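Local coordinates for alpha-1,2-Mannosidase (Trichoderma reesei, PDB 1HCU), which probably trims alpha-1,2-linked mannose residues from N-linked high-mannose glycans, as a calcium-dependent glycosyl hydrolase of family 47, at residues A21-S26 against I66-A71; P13-A18 against L463-E468. One frame throughout, in Å; residues are numbered along the deposited sequence.

Interaction 1 (A21-S26 against I66-A71)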
ATOM      1  N   ALA A  21      -6.192 -15.931  13.490  1.00 16.77           N
ATOM      2  CA  ALA A  21      -5.312 -17.034  13.869  1.00 15.79           C
ATOM      3  C   ALA A  21      -3.986 -16.980  13.095  1.00 14.67           C
ATOM      4  O   ALA A  21      -2.926 -17.276  13.655  1.00 17.28           O
ATOM      5  CB  ALA A  21      -6.019 -18.379  13.626  1.00 17.40           C
ATOM      6  N   ALA A  22      -4.042 -16.614  11.814  1.00 11.26           N
ATOM      7  CA  ALA A  22      -2.827 -16.500  11.001  1.00 10.41           C
ATOM      8  C   ALA A  22      -1.960 -15.354  11.516  1.00 11.51           C
ATOM      9  O   ALA A  22      -0.725 -15.430  11.495  1.00 11.66           O
ATOM     10  CB  ALA A  22      -3.178 -16.264   9.533  1.00  8.02           C
ATOM     11  N   PHE A  23      -2.609 -14.290  11.979  1.00 10.74           N
ATOM     12  CA  PHE A  23      -1.885 -13.148  12.519  1.00 11.90           C
ATOM     13  C   PHE A  23      -1.213 -13.565  13.832  1.00 12.67           C
ATOM     14  O   PHE A  23      -0.036 -13.273  14.050  1.00 12.15           O
ATOM     15  CB  PHE A  23      -2.846 -11.965  12.737  1.00 13.50           C
ATOM     16  CG  PHE A  23      -2.184 -10.734  13.303  1.00 14.89           C
ATOM     17  CD1 PHE A  23      -1.955 -10.616  14.673  1.00 13.50           C
ATOM     18  CD2 PHE A  23      -1.774  -9.699  12.464  1.00 14.15           C
ATOM     19  CE1 PHE A  23      -1.327  -9.491  15.203  1.00 15.67           C
ATOM     20  CE2 PHE A  23      -1.140  -8.563  12.983  1.00 18.07           C
ATOM     21  CZ  PHE A  23      -0.917  -8.459  14.358  1.00 16.02           C
ATOM     22  N   GLN A  24      -1.958 -14.264  14.689  1.00 13.43           N
ATOM     23  CA  GLN A  24      -1.436 -14.729  15.976  1.00 14.73           C
ATOM     24  C   GLN A  24      -0.149 -15.545  15.793  1.00 15.56           C
ATOM     25  O   GLN A  24       0.865 -15.294  16.453  1.00 14.00           O
ATOM     26  CB  GLN A  24      -2.494 -15.587  16.691  1.00 16.86           C
ATOM     27  CG  GLN A  24      -2.101 -16.028  18.101  1.00 18.43           C
ATOM     28  CD  GLN A  24      -2.113 -14.886  19.097  1.00 18.03           C
ATOM     29  OE1 GLN A  24      -1.256 -14.807  19.969  1.00 23.64           O
ATOM     30  NE2 GLN A  24      -3.090 -14.002  18.975  1.00 17.73           N
ATOM     31  N   THR A  25      -0.207 -16.517  14.885  1.00 15.98           N
ATOM     32  CA  THR A  25       0.931 -17.379  14.577  1.00 15.00           C
ATOM     33  C   THR A  25       2.134 -16.538  14.114  1.00 16.26           C
ATOM     34  O   THR A  25       3.245 -16.646  14.658  1.00 14.51           O
ATOM     35  CB  THR A  25       0.534 -18.388  13.476  1.00 14.92           C
ATOM     36  OG1 THR A  25      -0.553 -19.196  13.949  1.00 14.35           O
ATOM     37  CG2 THR A  25       1.699 -19.276  13.103  1.00 13.74           C
ATOM     38  N   SER A  26       1.897 -15.696  13.111  1.00 15.58           N
ATOM     39  CA  SER A  26       2.922 -14.815  12.564  1.00 15.25           C
ATOM     40  C   SER A  26       3.559 -13.966  13.675  1.00 15.95           C
ATOM     41  O   SER A  26       4.783 -13.816  13.733  1.00 14.27           O
ATOM     42  CB  SER A  26       2.300 -13.909  11.498  1.00 13.71           C
ATOM     43  OG  SER A  26       1.637 -14.685  10.508  1.00 16.55           O
ATOM     44  N   ILE A  66      -4.727  -3.998  17.086  1.00 12.87           N
ATOM     45  CA  ILE A  66      -5.747  -3.222  17.785  1.00 12.93           C
ATOM     46  C   ILE A  66      -7.141  -3.537  17.241  1.00 12.28           C
ATOM     47  O   ILE A  66      -8.069  -3.756  18.009  1.00 13.39           O
ATOM     48  CB  ILE A  66      -5.487  -1.701  17.643  1.00 12.17           C
ATOM     49  CG1 ILE A  66      -4.260  -1.305  18.455  1.00 10.87           C
ATOM     50  CG2 ILE A  66      -6.698  -0.914  18.117  1.00 10.65           C
ATOM     51  CD1 ILE A  66      -3.829   0.121  18.229  1.00 10.69           C
ATOM     52  N   LEU A  67      -7.275  -3.570  15.918  1.00 12.60           N
ATOM     53  CA  LEU A  67      -8.568  -3.844  15.278  1.00 13.14           C
ATOM     54  C   LEU A  67      -9.052  -5.271  15.524  1.00 13.47           C
ATOM     55  O   LEU A  67     -10.246  -5.553  15.421  1.00 13.23           O
ATOM     56  CB  LEU A  67      -8.474  -3.591  13.766  1.00 10.22           C
ATOM     57  CG  LEU A  67      -8.036  -2.189  13.329  1.00 11.77           C
ATOM     58  CD1 LEU A  67      -7.917  -2.134  11.812  1.00 11.61           C
ATOM     59  CD2 LEU A  67      -9.045  -1.161  13.819  1.00 11.55           C
ATOM     60  N   MET A  68      -8.119  -6.165  15.841  1.00 13.86           N
ATOM     61  CA  MET A  68      -8.451  -7.557  16.099  1.00 16.27           C
ATOM     62  C   MET A  68      -8.760  -7.802  17.571  1.00 17.81           C
ATOM     63  O   MET A  68      -9.178  -8.892  17.948  1.00 19.55           O
ATOM     64  CB  MET A  68      -7.299  -8.467  15.668  1.00 16.32           C
ATOM     65  CG  MET A  68      -7.095  -8.543  14.164  1.00 15.76           C
ATOM     66  SD  MET A  68      -5.620  -9.484  13.732  1.00 14.36           S
ATOM     67  CE  MET A  68      -6.006 -10.005  12.056  1.00 11.90           C
ATOM     68  N   GLY A  69      -8.549  -6.794  18.406  1.00 19.46           N
ATOM     69  CA  GLY A  69      -8.825  -6.962  19.823  1.00 20.97           C
ATOM     70  C   GLY A  69      -7.745  -7.745  20.555  1.00 22.08           C
ATOM     71  O   GLY A  69      -8.012  -8.358  21.588  1.00 21.89           O
ATOM     72  N   ASP A  70      -6.523  -7.725  20.024  1.00 22.17           N
ATOM     73  CA  ASP A  70      -5.409  -8.433  20.646  1.00 21.27           C
ATOM     74  C   ASP A  70      -4.721  -7.588  21.702  1.00 21.19           C
ATOM     75  O   ASP A  70      -3.596  -7.116  21.515  1.00 19.02           O
ATOM     76  CB  ASP A  70      -4.398  -8.860  19.591  1.00 21.13           C
ATOM     77  CG  ASP A  70      -4.992  -9.812  18.589  1.00 22.32           C
ATOM     78  OD1 ASP A  70      -6.069 -10.377  18.889  1.00 24.24           O
ATOM     79  OD2 ASP A  70      -4.390 -10.005  17.515  1.00 22.29           O
ATOM     80  N   ALA A  71      -5.408  -7.420  22.825  1.00 21.52           N
ATOM     81  CA  ALA A  71      -4.900  -6.628  23.931  1.00 22.31           C
ATOM     82  C   ALA A  71      -3.439  -6.936  24.278  1.00 22.76           C
ATOM     83  O   ALA A  71      -2.605  -6.033  24.290  1.00 23.75           O
ATOM     84  CB  ALA A  71      -5.797  -6.822  25.156  1.00 20.76           C
TER
HETATM   85  O   HOH W   1      -4.634 -12.471  16.491  1.00 18.84           O
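The phenyl ring of F23 receives M68 SD over one of its faces, while D70 OD2 approaches it obliquely and F454, from helix 451-465, makes an edge-to-face ring contact. The sulfur stands 4.1 Å from the centroid of the F23 ring and 26° off the ring normal, displaced toward the rim, so that its nearest ring atom is CG, 3.7 Å from M68 SD. The methyl M68 CE rests against F23 CB at 3.8 Å. With CG anti to the backbone N (chi1 180°), the F23 ring leaves its helix toward 66-71, and M68, extended beyond CG, meets it with the end of its chain. The carboxylate of D70 is turned 42° against the ring plane, its OD2 lying 3.8 Å from F23 CD1. This is a van der Waals approach; D70 OD2 also accepts a bond from a water, at 2.7 Å. The same water takes a weak bond from Q24 NE2 at 3.3 Å, a loose water link between two side chains that do not bond directly. K20, one turn before Q24 on helix 13-33, hydrogen-bonds to M68 O and forms a long, weak ion pair with D70 OD1. The nearby K20 charge would probably help to keep the carboxylate ionised. G69, with positive phi, ends the preceding helix in a Schellman motif, and the chain turns there to bring D70 to the N-cap position of helix 71-80, although its side chain makes no capping bond. A Met-aromatic contact beside an aspartate loosely linked through water thus joins helix 13-33 to the link between two consecutive helices, in the (alpha/alpha)7 barrel known for glycosyl hydrolase family 47.

Interaction 2 (P13-A18 against L463-E468)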
ATOM      1  N   PRO A  13     -17.872 -14.758  11.220  1.00 28.46           N
ATOM      2  CA  PRO A  13     -17.038 -15.044  12.388  1.00 27.85           C
ATOM      3  C   PRO A  13     -15.997 -16.133  12.152  1.00 26.24           C
ATOM      4  O   PRO A  13     -14.840 -15.983  12.544  1.00 26.67           O
ATOM      5  CB  PRO A  13     -18.064 -15.426  13.458  1.00 28.46           C
ATOM      6  CG  PRO A  13     -19.183 -16.019  12.651  1.00 30.24           C
ATOM      7  CD  PRO A  13     -19.287 -15.046  11.500  1.00 28.59           C
ATOM      8  N   THR A  14     -16.399 -17.220  11.504  1.00 24.19           N
ATOM      9  CA  THR A  14     -15.472 -18.319  11.247  1.00 23.54           C
ATOM     10  C   THR A  14     -14.287 -17.874  10.392  1.00 21.59           C
ATOM     11  O   THR A  14     -13.136 -18.185  10.687  1.00 20.43           O
ATOM     12  CB  THR A  14     -16.193 -19.494  10.560  1.00 24.56           C
ATOM     13  OG1 THR A  14     -17.156 -20.050  11.470  1.00 26.31           O
ATOM     14  CG2 THR A  14     -15.200 -20.573  10.155  1.00 23.66           C
ATOM     15  N   ARG A  15     -14.586 -17.132   9.335  1.00 21.16           N
ATOM     16  CA  ARG A  15     -13.570 -16.627   8.421  1.00 19.62           C
ATOM     17  C   ARG A  15     -12.629 -15.623   9.113  1.00 18.39           C
ATOM     18  O   ARG A  15     -11.407 -15.738   9.023  1.00 15.95           O
ATOM     19  CB  ARG A  15     -14.263 -15.970   7.225  1.00 21.30           C
ATOM     20  CG  ARG A  15     -13.945 -16.613   5.892  1.00 23.91           C
ATOM     21  CD  ARG A  15     -15.001 -17.590   5.397  1.00 24.32           C
ATOM     22  NE  ARG A  15     -15.565 -17.099   4.147  1.00 27.83           N
ATOM     23  CZ  ARG A  15     -16.119 -17.859   3.210  1.00 30.33           C
ATOM     24  NH1 ARG A  15     -16.597 -17.296   2.108  1.00 30.64           N
ATOM     25  NH2 ARG A  15     -16.186 -19.175   3.362  1.00 32.30           N
ATOM     26  N   ALA A  16     -13.206 -14.651   9.816  1.00 16.41           N
ATOM     27  CA  ALA A  16     -12.423 -13.638  10.522  1.00 16.76           C
ATOM     28  C   ALA A  16     -11.490 -14.276  11.547  1.00 16.56           C
ATOM     29  O   ALA A  16     -10.347 -13.843  11.708  1.00 16.39           O
ATOM     30  CB  ALA A  16     -13.361 -12.633  11.216  1.00 13.33           C
ATOM     31  N   ALA A  17     -11.982 -15.301  12.238  1.00 16.17           N
ATOM     32  CA  ALA A  17     -11.188 -15.999  13.240  1.00 15.59           C
ATOM     33  C   ALA A  17      -9.959 -16.632  12.596  1.00 16.03           C
ATOM     34  O   ALA A  17      -8.869 -16.597  13.176  1.00 16.99           O
ATOM     35  CB  ALA A  17     -12.037 -17.076  13.939  1.00 13.91           C
ATOM     36  N   ALA A  18     -10.126 -17.201  11.399  1.00 13.60           N
ATOM     37  CA  ALA A  18      -9.000 -17.824  10.705  1.00 13.73           C
ATOM     38  C   ALA A  18      -7.890 -16.808  10.422  1.00 13.86           C
ATOM     39  O   ALA A  18      -6.704 -17.091  10.640  1.00 14.21           O
ATOM     40  CB  ALA A  18      -9.466 -18.469   9.406  1.00 13.72           C
ATOM     41  N   LEU A 463     -10.788  -7.482   7.957  1.00 12.70           N
ATOM     42  CA  LEU A 463     -11.864  -6.504   7.866  1.00 12.46           C
ATOM     43  C   LEU A 463     -12.989  -6.888   6.920  1.00 12.22           C
ATOM     44  O   LEU A 463     -14.139  -6.491   7.121  1.00 11.40           O
ATOM     45  CB  LEU A 463     -11.299  -5.131   7.465  1.00 13.33           C
ATOM     46  CG  LEU A 463     -10.386  -4.483   8.518  1.00 13.78           C
ATOM     47  CD1 LEU A 463      -9.790  -3.177   7.975  1.00  9.87           C
ATOM     48  CD2 LEU A 463     -11.195  -4.227   9.788  1.00 10.57           C
ATOM     49  N   ILE A 464     -12.676  -7.662   5.889  1.00 11.97           N
ATOM     50  CA  ILE A 464     -13.717  -8.052   4.959  1.00 13.60           C
ATOM     51  C   ILE A 464     -14.671  -9.101   5.576  1.00 15.41           C
ATOM     52  O   ILE A 464     -15.807  -9.252   5.120  1.00 15.37           O
ATOM     53  CB  ILE A 464     -13.100  -8.543   3.622  1.00 13.17           C
ATOM     54  CG1 ILE A 464     -14.167  -8.502   2.526  1.00 15.19           C
ATOM     55  CG2 ILE A 464     -12.499  -9.923   3.784  1.00 15.38           C
ATOM     56  CD1 ILE A 464     -13.622  -8.734   1.129  1.00 15.56           C
ATOM     57  N   PHE A 465     -14.221  -9.790   6.630  1.00 14.79           N
ATOM     58  CA  PHE A 465     -15.045 -10.800   7.315  1.00 15.93           C
ATOM     59  C   PHE A 465     -15.499 -10.300   8.704  1.00 18.22           C
ATOM     60  O   PHE A 465     -16.425 -10.848   9.304  1.00 17.87           O
ATOM     61  CB  PHE A 465     -14.257 -12.116   7.495  1.00 11.23           C
ATOM     62  CG  PHE A 465     -13.713 -12.703   6.203  1.00  9.23           C
ATOM     63  CD1 PHE A 465     -14.572 -13.037   5.151  1.00  6.42           C
ATOM     64  CD2 PHE A 465     -12.344 -12.935   6.047  1.00  4.24           C
ATOM     65  CE1 PHE A 465     -14.075 -13.591   3.973  1.00  6.54           C
ATOM     66  CE2 PHE A 465     -11.837 -13.487   4.869  1.00  6.02           C
ATOM     67  CZ  PHE A 465     -12.704 -13.818   3.827  1.00  4.85           C
ATOM     68  N   ALA A 466     -14.840  -9.252   9.193  1.00 20.07           N
ATOM     69  CA  ALA A 466     -15.112  -8.674  10.510  1.00 21.67           C
ATOM     70  C   ALA A 466     -16.416  -7.901  10.672  1.00 23.18           C
ATOM     71  O   ALA A 466     -17.138  -7.646   9.709  1.00 23.89           O
ATOM     72  CB  ALA A 466     -13.941  -7.775  10.929  1.00 19.73           C
ATOM     73  N   GLU A 467     -16.687  -7.524  11.919  1.00 25.00           N
ATOM     74  CA  GLU A 467     -17.882  -6.776  12.288  1.00 28.30           C
ATOM     75  C   GLU A 467     -17.699  -5.304  11.929  1.00 28.18           C
ATOM     76  O   GLU A 467     -16.576  -4.831  11.757  1.00 27.58           O
ATOM     77  CB  GLU A 467     -18.128  -6.896  13.798  1.00 32.10           C
ATOM     78  CG  GLU A 467     -18.206  -8.325  14.335  1.00 38.49           C
ATOM     79  CD  GLU A 467     -19.521  -9.021  13.998  1.00 42.44           C
ATOM     80  OE1 GLU A 467     -20.598  -8.451  14.307  1.00 45.11           O
ATOM     81  OE2 GLU A 467     -19.478 -10.138  13.433  1.00 43.14           O
ATOM     82  N   GLU A 468     -18.807  -4.578  11.835  1.00 28.11           N
ATOM     83  CA  GLU A 468     -18.761  -3.157  11.506  1.00 28.64           C
ATOM     84  C   GLU A 468     -18.001  -2.316  12.533  1.00 27.53           C
ATOM     85  O   GLU A 468     -17.936  -2.665  13.708  1.00 28.70           O
ATOM     86  CB  GLU A 468     -20.180  -2.602  11.373  1.00 28.61           C
ATOM     87  CG  GLU A 468     -20.839  -2.863  10.042  1.00 31.50           C
ATOM     88  CD  GLU A 468     -20.011  -2.331   8.876  1.00 34.02           C
ATOM     89  OE1 GLU A 468     -19.484  -1.195   8.974  1.00 31.24           O
ATOM     90  OE2 GLU A 468     -19.897  -3.053   7.861  1.00 34.04           O
TER
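R15 passes its CB and CG over one face of the F465 ring, and this is the tight half of the contact. R15 CG sits 3.5 Å from the centroid of the F465 ring, only 10° off the normal, a CH-pi contact over the ring centre; R15 CB lies 3.5 Å from F465 CG. On the opposite face I464 CG2 is also centred, so the ring is sandwiched between two aliphatic groups. The arginine then bends at chi2 and chi3 and turns its guanidinium 80° to the ring, with F465 CE1 near the guanidinium plane, at its edge. The charge is answered beyond the two segments, by a salt bridge from NH1 to D412 and a cation-pi contact with W415, both on helix 408-425. Beside the ring, A16 lets the backbones come close: its CA lies 5.0 Å from F465 CA, and A16 N is 3.6 Å from F465 CB. The start of helix 13-33 is thus packed against the end of helix 451-465, joining the N- and C-terminal parts of the chain in the barrel of family 47. Replacing F465 by an alanine is likely to open a gap between I464 and R15 and to leave the stem of the arginine less confined. Past A16 the contact slackens: A16 CB reaches A466 N only at 4.2 Å, and P13 and E467, both exposed, make no close approach to the opposite segment. E467 leans instead on P11, and E468, farther along the loop, pairs with R403.

Overall arrangement
Interactions 1 and 2 lie side by side on helix 13-33, their centres about 12 Å apart, and their segments on that helix, 13-18 and 21-26, are separated by two residues. They do not otherwise touch each other. Helix 451-465 is a second element common to both: interaction 2 uses its last residues, whereas F23 and M68 of interaction 1 meet L458 and Y462 earlier on the same helix. Interaction 1 spans about 40 residues of sequence, interaction 2 more than 440. Their centres lie about 20 and 21 Å from the centre of the chain, on the same side of it, and both are away from the predicted catalytic residues E100, D245, E353 and E393 and from calcium-binding T485.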